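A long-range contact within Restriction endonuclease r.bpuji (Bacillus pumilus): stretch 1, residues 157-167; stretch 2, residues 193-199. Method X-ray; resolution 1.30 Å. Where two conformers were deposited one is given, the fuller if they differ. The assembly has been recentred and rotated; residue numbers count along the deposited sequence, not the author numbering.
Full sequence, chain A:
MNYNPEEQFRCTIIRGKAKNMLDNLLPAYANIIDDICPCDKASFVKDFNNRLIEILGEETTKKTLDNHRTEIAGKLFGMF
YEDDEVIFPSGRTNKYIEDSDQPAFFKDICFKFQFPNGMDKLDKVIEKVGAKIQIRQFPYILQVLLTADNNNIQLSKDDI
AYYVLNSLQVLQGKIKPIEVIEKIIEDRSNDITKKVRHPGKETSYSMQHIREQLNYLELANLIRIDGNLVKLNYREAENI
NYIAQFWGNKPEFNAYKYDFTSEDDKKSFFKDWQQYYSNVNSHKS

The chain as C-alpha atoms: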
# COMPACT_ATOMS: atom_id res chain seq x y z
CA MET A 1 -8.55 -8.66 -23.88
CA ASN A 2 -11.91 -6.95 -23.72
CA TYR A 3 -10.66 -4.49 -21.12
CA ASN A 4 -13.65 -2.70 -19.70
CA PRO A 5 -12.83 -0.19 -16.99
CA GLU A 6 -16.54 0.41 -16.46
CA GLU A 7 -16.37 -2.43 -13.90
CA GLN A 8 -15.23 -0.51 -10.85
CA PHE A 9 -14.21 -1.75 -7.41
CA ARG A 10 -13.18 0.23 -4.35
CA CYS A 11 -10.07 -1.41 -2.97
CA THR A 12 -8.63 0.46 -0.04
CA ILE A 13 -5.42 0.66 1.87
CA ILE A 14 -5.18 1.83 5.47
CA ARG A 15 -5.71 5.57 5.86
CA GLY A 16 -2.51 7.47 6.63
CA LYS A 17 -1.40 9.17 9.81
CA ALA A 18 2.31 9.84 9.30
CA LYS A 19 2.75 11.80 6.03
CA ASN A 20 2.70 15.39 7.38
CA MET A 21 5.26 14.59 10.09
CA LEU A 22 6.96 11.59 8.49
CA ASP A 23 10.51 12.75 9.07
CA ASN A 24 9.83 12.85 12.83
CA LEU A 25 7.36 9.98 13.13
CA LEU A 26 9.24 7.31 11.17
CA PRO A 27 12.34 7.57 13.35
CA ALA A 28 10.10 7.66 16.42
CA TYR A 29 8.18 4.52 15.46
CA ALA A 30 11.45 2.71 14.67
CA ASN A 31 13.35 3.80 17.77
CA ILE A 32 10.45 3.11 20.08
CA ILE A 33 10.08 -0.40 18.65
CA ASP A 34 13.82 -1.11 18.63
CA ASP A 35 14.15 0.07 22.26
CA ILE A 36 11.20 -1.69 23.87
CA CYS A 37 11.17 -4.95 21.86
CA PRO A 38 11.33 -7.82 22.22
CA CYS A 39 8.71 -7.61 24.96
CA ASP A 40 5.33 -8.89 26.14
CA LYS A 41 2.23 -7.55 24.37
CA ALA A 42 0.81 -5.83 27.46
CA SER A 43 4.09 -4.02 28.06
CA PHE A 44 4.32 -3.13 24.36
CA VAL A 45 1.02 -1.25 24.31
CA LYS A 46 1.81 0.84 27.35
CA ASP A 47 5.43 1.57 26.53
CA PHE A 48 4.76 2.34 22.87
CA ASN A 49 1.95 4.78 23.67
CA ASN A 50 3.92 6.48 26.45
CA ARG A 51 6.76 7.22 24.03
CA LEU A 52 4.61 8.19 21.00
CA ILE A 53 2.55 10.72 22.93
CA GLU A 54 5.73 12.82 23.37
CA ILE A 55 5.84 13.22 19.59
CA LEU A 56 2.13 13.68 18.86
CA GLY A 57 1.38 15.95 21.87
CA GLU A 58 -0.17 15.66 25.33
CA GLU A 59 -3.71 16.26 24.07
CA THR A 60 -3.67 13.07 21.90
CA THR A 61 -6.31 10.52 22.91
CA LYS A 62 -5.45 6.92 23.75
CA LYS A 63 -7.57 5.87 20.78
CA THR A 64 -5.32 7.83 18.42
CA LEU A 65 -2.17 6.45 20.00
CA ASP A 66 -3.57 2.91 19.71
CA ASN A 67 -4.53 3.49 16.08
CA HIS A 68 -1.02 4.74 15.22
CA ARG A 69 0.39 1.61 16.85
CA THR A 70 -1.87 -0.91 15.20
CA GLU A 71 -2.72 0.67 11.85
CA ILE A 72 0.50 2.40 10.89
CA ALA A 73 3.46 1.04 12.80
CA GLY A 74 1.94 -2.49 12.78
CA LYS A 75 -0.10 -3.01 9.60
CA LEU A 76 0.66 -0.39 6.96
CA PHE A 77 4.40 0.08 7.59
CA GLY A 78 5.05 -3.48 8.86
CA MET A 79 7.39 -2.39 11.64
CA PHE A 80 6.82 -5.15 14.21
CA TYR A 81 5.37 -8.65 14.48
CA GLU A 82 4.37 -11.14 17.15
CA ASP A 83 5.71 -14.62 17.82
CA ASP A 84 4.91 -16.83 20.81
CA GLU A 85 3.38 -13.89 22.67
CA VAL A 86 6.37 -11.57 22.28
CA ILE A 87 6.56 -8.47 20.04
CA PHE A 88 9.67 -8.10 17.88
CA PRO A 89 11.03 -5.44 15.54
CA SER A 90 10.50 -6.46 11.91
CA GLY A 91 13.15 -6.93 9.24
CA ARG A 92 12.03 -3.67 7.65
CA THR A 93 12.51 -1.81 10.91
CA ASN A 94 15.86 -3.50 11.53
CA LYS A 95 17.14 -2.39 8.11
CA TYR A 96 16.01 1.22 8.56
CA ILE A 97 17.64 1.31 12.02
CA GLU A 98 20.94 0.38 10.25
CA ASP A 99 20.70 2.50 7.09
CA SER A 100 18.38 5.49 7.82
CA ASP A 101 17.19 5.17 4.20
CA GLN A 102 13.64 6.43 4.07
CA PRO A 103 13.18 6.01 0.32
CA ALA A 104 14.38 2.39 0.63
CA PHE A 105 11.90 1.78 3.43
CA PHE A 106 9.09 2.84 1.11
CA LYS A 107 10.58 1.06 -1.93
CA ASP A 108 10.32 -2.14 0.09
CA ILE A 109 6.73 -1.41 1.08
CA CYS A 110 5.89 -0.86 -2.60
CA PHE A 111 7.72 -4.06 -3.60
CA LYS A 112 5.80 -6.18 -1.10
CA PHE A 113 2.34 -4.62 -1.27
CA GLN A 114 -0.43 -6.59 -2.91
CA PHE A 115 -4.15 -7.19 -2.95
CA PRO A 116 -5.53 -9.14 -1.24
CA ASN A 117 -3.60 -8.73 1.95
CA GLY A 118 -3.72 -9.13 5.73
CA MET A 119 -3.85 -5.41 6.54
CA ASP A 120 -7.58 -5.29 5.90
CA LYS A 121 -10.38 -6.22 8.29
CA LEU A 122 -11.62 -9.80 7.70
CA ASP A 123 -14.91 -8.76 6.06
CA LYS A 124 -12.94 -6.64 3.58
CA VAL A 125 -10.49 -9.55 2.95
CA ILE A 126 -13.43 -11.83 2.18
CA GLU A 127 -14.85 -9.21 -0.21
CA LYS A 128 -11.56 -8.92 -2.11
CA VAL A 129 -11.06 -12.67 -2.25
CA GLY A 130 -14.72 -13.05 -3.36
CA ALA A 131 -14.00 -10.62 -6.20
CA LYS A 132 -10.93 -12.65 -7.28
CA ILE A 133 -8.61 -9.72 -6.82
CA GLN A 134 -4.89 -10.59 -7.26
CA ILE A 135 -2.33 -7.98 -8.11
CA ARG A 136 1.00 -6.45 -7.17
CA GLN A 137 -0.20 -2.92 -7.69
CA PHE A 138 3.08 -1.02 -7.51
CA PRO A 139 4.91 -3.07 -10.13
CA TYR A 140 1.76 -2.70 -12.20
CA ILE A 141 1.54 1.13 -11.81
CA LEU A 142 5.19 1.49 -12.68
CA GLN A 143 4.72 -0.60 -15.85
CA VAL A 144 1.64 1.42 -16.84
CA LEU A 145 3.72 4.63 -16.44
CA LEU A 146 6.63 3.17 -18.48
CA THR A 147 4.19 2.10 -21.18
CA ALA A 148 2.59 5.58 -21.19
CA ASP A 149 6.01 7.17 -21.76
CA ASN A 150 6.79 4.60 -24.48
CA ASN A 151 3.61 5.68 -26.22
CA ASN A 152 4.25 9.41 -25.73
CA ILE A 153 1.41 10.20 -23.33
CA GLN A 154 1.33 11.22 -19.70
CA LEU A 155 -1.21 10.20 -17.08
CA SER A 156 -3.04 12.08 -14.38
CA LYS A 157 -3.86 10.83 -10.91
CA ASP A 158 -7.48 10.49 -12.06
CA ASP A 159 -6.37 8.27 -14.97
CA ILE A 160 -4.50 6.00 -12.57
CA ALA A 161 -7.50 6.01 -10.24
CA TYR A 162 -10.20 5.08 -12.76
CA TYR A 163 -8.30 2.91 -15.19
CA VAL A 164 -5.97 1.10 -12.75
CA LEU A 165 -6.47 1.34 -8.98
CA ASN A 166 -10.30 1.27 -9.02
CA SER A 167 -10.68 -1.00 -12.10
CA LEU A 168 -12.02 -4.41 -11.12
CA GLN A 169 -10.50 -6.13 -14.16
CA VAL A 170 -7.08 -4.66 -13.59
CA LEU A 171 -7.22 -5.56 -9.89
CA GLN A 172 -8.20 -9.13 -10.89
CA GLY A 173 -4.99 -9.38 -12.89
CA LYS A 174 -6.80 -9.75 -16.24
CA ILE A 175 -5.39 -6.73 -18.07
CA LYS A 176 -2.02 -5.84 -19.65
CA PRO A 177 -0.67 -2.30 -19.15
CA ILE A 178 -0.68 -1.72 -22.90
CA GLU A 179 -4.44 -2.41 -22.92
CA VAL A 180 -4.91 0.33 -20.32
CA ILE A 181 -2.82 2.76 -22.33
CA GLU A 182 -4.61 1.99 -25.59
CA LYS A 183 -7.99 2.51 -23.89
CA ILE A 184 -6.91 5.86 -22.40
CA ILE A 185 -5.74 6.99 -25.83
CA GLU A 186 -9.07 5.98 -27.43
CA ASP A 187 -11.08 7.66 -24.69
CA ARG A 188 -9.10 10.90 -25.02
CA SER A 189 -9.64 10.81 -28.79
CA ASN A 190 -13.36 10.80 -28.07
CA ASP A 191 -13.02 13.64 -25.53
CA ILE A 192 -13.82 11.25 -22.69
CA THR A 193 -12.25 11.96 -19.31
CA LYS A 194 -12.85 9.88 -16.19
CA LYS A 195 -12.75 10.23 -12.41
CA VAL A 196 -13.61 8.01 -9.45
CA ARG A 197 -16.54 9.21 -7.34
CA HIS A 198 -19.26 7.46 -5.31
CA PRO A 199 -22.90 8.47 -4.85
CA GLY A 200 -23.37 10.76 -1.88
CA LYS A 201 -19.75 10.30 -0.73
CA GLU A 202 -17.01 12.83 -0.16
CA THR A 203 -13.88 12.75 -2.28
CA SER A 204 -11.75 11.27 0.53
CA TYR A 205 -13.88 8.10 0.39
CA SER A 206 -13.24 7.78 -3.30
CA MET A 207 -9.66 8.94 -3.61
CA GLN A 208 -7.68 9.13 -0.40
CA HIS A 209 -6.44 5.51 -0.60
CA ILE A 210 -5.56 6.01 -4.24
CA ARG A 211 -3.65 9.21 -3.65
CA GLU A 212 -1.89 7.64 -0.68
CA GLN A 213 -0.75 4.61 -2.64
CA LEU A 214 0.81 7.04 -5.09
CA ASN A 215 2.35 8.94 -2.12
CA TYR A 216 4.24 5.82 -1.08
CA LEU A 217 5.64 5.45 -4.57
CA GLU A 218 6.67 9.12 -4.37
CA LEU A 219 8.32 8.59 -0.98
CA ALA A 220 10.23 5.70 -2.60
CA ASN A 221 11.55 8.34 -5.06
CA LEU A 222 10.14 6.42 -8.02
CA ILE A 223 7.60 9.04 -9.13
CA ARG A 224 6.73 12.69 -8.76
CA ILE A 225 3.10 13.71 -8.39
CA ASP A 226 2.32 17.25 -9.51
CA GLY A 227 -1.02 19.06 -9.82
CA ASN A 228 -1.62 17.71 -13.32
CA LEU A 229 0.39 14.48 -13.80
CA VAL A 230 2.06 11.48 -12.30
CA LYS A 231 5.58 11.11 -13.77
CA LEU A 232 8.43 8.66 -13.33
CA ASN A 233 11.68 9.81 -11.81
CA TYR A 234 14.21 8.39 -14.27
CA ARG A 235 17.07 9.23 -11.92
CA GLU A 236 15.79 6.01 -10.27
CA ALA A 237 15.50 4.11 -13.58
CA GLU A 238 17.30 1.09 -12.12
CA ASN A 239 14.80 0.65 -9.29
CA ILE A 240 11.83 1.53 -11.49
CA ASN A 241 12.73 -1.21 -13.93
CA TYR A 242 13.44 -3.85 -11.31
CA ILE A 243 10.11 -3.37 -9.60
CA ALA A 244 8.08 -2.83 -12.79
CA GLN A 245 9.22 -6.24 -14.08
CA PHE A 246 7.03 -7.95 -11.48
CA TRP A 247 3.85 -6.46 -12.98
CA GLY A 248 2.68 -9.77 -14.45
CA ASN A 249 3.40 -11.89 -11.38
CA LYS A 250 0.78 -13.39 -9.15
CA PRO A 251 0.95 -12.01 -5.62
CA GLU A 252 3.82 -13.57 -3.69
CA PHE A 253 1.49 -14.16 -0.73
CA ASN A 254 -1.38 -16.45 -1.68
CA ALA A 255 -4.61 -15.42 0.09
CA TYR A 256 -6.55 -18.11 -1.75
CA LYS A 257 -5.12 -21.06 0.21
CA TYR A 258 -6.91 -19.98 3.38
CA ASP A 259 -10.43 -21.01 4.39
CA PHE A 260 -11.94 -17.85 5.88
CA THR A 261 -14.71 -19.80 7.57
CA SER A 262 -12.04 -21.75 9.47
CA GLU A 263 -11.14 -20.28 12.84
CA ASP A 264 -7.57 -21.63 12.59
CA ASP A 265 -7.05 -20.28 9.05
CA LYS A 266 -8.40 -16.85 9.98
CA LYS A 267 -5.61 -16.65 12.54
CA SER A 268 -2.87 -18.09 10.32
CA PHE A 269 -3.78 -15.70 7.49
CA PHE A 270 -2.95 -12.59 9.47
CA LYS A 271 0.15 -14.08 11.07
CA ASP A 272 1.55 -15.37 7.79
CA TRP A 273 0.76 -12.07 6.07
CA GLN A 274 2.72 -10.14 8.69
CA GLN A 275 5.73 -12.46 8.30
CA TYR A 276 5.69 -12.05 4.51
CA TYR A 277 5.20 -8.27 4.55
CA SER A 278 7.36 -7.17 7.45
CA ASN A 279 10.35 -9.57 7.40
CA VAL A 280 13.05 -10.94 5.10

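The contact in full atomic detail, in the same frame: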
# COMPACT_ATOMS: atom_id res chain seq x y z
N LYS A 157 -3.46 11.63 -12.05
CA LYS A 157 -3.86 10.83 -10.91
C LYS A 157 -5.25 10.23 -11.13
O LYS A 157 -5.52 9.13 -10.68
CB LYS A 157 -3.85 11.69 -9.64
CG LYS A 157 -4.38 10.99 -8.41
CD LYS A 157 -4.11 11.81 -7.16
CE LYS A 157 -4.42 13.28 -7.38
NZ LYS A 157 -5.77 13.65 -6.86
N ASP A 158 -6.13 10.99 -11.78
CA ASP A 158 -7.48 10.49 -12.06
C ASP A 158 -7.45 9.32 -13.06
O ASP A 158 -8.25 8.39 -12.94
CB ASP A 158 -8.39 11.65 -12.59
CG ASP A 158 -8.77 12.67 -11.50
OD1 ASP A 158 -8.97 12.26 -10.34
OD2 ASP A 158 -8.90 13.88 -11.84
N ASP A 159 -6.55 9.39 -14.02
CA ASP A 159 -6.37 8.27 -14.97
C ASP A 159 -5.96 7.02 -14.21
O ASP A 159 -6.53 5.94 -14.42
CB ASP A 159 -5.29 8.60 -15.98
CG ASP A 159 -5.69 9.67 -16.98
OD1 ASP A 159 -6.90 9.77 -17.30
OD2 ASP A 159 -4.77 10.35 -17.52
N ILE A 160 -4.98 7.15 -13.33
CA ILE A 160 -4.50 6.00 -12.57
C ILE A 160 -5.58 5.49 -11.61
O ILE A 160 -5.71 4.28 -11.38
CB ILE A 160 -3.22 6.33 -11.82
CG1 ILE A 160 -2.11 6.73 -12.80
CG2 ILE A 160 -2.77 5.15 -10.97
CD1 ILE A 160 -0.87 7.33 -12.12
N ALA A 161 -6.41 6.39 -11.10
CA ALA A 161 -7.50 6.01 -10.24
C ALA A 161 -8.54 5.17 -10.99
O ALA A 161 -8.90 4.10 -10.53
CB ALA A 161 -8.18 7.28 -9.63
N TYR A 162 -9.05 5.70 -12.09
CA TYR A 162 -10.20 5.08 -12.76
C TYR A 162 -9.78 3.85 -13.53
O TYR A 162 -10.47 2.83 -13.50
CB TYR A 162 -10.85 6.07 -13.73
CG TYR A 162 -12.07 5.52 -14.43
CD1 TYR A 162 -13.30 5.51 -13.80
CD2 TYR A 162 -11.97 4.94 -15.70
CE1 TYR A 162 -14.42 4.97 -14.42
CE2 TYR A 162 -13.08 4.40 -16.33
CZ TYR A 162 -14.30 4.41 -15.69
OH TYR A 162 -15.41 3.88 -16.32
N TYR A 163 -8.68 3.97 -14.25
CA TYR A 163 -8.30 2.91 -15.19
C TYR A 163 -7.48 1.79 -14.55
O TYR A 163 -7.41 0.68 -15.10
CB TYR A 163 -7.55 3.48 -16.39
CG TYR A 163 -8.39 4.38 -17.29
CD1 TYR A 163 -9.19 3.85 -18.28
CD2 TYR A 163 -8.34 5.77 -17.15
CE1 TYR A 163 -9.94 4.66 -19.11
CE2 TYR A 163 -9.10 6.58 -17.97
CZ TYR A 163 -9.87 6.03 -18.96
OH TYR A 163 -10.61 6.87 -19.78
N VAL A 164 -6.87 2.06 -13.40
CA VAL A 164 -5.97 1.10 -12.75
C VAL A 164 -6.42 0.75 -11.33
O VAL A 164 -6.94 -0.35 -11.10
CB VAL A 164 -4.52 1.60 -12.75
CG1 VAL A 164 -3.59 0.63 -12.02
CG2 VAL A 164 -4.06 1.89 -14.16
N LEU A 165 -6.36 1.71 -10.38
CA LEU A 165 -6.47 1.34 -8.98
C LEU A 165 -7.91 1.14 -8.49
O LEU A 165 -8.12 0.60 -7.40
CB LEU A 165 -5.73 2.32 -8.08
CG LEU A 165 -4.21 2.15 -8.08
CD1 LEU A 165 -3.59 3.28 -7.26
CD2 LEU A 165 -3.77 0.78 -7.51
N ASN A 166 -8.89 1.55 -9.30
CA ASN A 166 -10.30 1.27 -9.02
C ASN A 166 -10.96 0.41 -10.11
O ASN A 166 -12.16 0.26 -10.12
CB ASN A 166 -11.08 2.58 -8.91
CG ASN A 166 -12.21 2.52 -7.85
OD1 ASN A 166 -11.94 2.43 -6.65
ND2 ASN A 166 -13.46 2.59 -8.30
N SER A 167 -10.16 -0.13 -11.03
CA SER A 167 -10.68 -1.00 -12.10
C SER A 167 -10.70 -2.45 -11.63
O SER A 167 -9.66 -3.02 -11.33
CB SER A 167 -9.82 -0.88 -13.36
OG SER A 167 -10.02 -2.01 -14.26
N THR A 193 -13.12 11.92 -20.47
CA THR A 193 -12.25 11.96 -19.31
C THR A 193 -12.98 11.28 -18.15
O THR A 193 -14.22 11.27 -18.11
CB THR A 193 -11.89 13.41 -18.95
OG1 THR A 193 -10.86 13.42 -17.96
CG2 THR A 193 -13.08 14.13 -18.45
N LYS A 194 -12.24 10.68 -17.24
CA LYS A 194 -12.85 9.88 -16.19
C LYS A 194 -12.30 10.22 -14.81
O LYS A 194 -11.13 10.56 -14.66
CB LYS A 194 -12.64 8.38 -16.47
CG LYS A 194 -13.37 7.86 -17.69
CD LYS A 194 -14.87 7.69 -17.42
CE LYS A 194 -15.57 6.97 -18.57
NZ LYS A 194 -17.03 7.25 -18.58
N LYS A 195 -13.16 10.10 -13.80
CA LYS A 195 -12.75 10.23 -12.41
C LYS A 195 -13.47 9.18 -11.58
O LYS A 195 -14.45 8.59 -12.02
CB LYS A 195 -13.09 11.63 -11.89
CG LYS A 195 -12.28 12.73 -12.54
CD LYS A 195 -12.51 14.06 -11.86
CE LYS A 195 -11.75 15.18 -12.57
NZ LYS A 195 -12.03 16.52 -11.97
N VAL A 196 -12.96 8.93 -10.38
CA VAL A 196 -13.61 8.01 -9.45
C VAL A 196 -14.37 8.80 -8.38
O VAL A 196 -13.77 9.50 -7.60
CB VAL A 196 -12.56 7.11 -8.77
CG1 VAL A 196 -13.23 6.24 -7.72
CG2 VAL A 196 -11.81 6.27 -9.82
N ARG A 197 -15.69 8.60 -8.34
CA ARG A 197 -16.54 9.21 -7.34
C ARG A 197 -17.62 8.17 -6.97
O ARG A 197 -17.84 7.20 -7.71
CB ARG A 197 -17.20 10.49 -7.89
CG ARG A 197 -16.20 11.63 -8.25
CD ARG A 197 -15.52 12.20 -7.00
NE ARG A 197 -14.67 13.35 -7.31
CZ ARG A 197 -13.38 13.28 -7.64
NH1 ARG A 197 -12.78 12.10 -7.77
NH2 ARG A 197 -12.69 14.40 -7.90
N HIS A 198 -18.26 8.38 -5.84
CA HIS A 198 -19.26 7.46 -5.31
C HIS A 198 -20.47 8.26 -4.86
O HIS A 198 -20.33 9.38 -4.39
CB HIS A 198 -18.67 6.68 -4.12
CG HIS A 198 -17.53 5.79 -4.48
ND1 HIS A 198 -16.23 6.23 -4.50
CD2 HIS A 198 -17.50 4.50 -4.90
CE1 HIS A 198 -15.44 5.24 -4.88
NE2 HIS A 198 -16.19 4.19 -5.14
N PRO A 199 -21.68 7.70 -5.06
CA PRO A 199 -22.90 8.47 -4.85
C PRO A 199 -23.02 8.94 -3.42
O PRO A 199 -22.99 8.12 -2.51
CB PRO A 199 -24.02 7.49 -5.19
CG PRO A 199 -23.39 6.30 -5.76
CD PRO A 199 -21.95 6.33 -5.52
O HOH W 1 -10.45 10.11 -9.69
O HOH W 2 -10.13 13.37 -8.16
O HOH W 3 -9.13 10.80 -16.54

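An extended segment without regular secondary structure (193-199) lies along a helix (157-165), the backbones closest at D158-K195 (CA-CA 5.3 Å) and Y162-V196 (CA-CA 5.6 Å). No direct hydrogen bond joins the two; three waters bridge them. D158 OD1 accepts from two waters, each at 2.7 Å: water 1 in turn accepts from the backbone, V196 N to its O being 2.9 Å, and water 2 accepts from R197 NH2, 2.8 Å from its O. R197 NH1 also donates to V196 O (2.8 Å) within its own segment, while the end of the side chain comes nearer the helix. Water 3 donates to D159 OD1 (2.6 Å) and to K194 O (2.8 Å), so one water supplies protons to two acceptors, one on each stretch. The other carboxylate oxygen, D158 OD2, lies 4.1 Å from K195 NZ, near enough for electrostatic attraction but beyond a salt bridge. The remaining contacts are van der Waals, largely through carbon atoms. K194 CB sits over one face of the Y162 ring, 3.7 Å from its centroid, in a CH-pi contact, while K194 CG lies 3.6 Å from Y163 OH. V196 points toward the helix, its CG2 3.8 Å from A161 CB and its CG1 3.7 Å from N166 ND2. Both Y163 OH and N166 ND2 are hydrogen-bonded elsewhere in the structure.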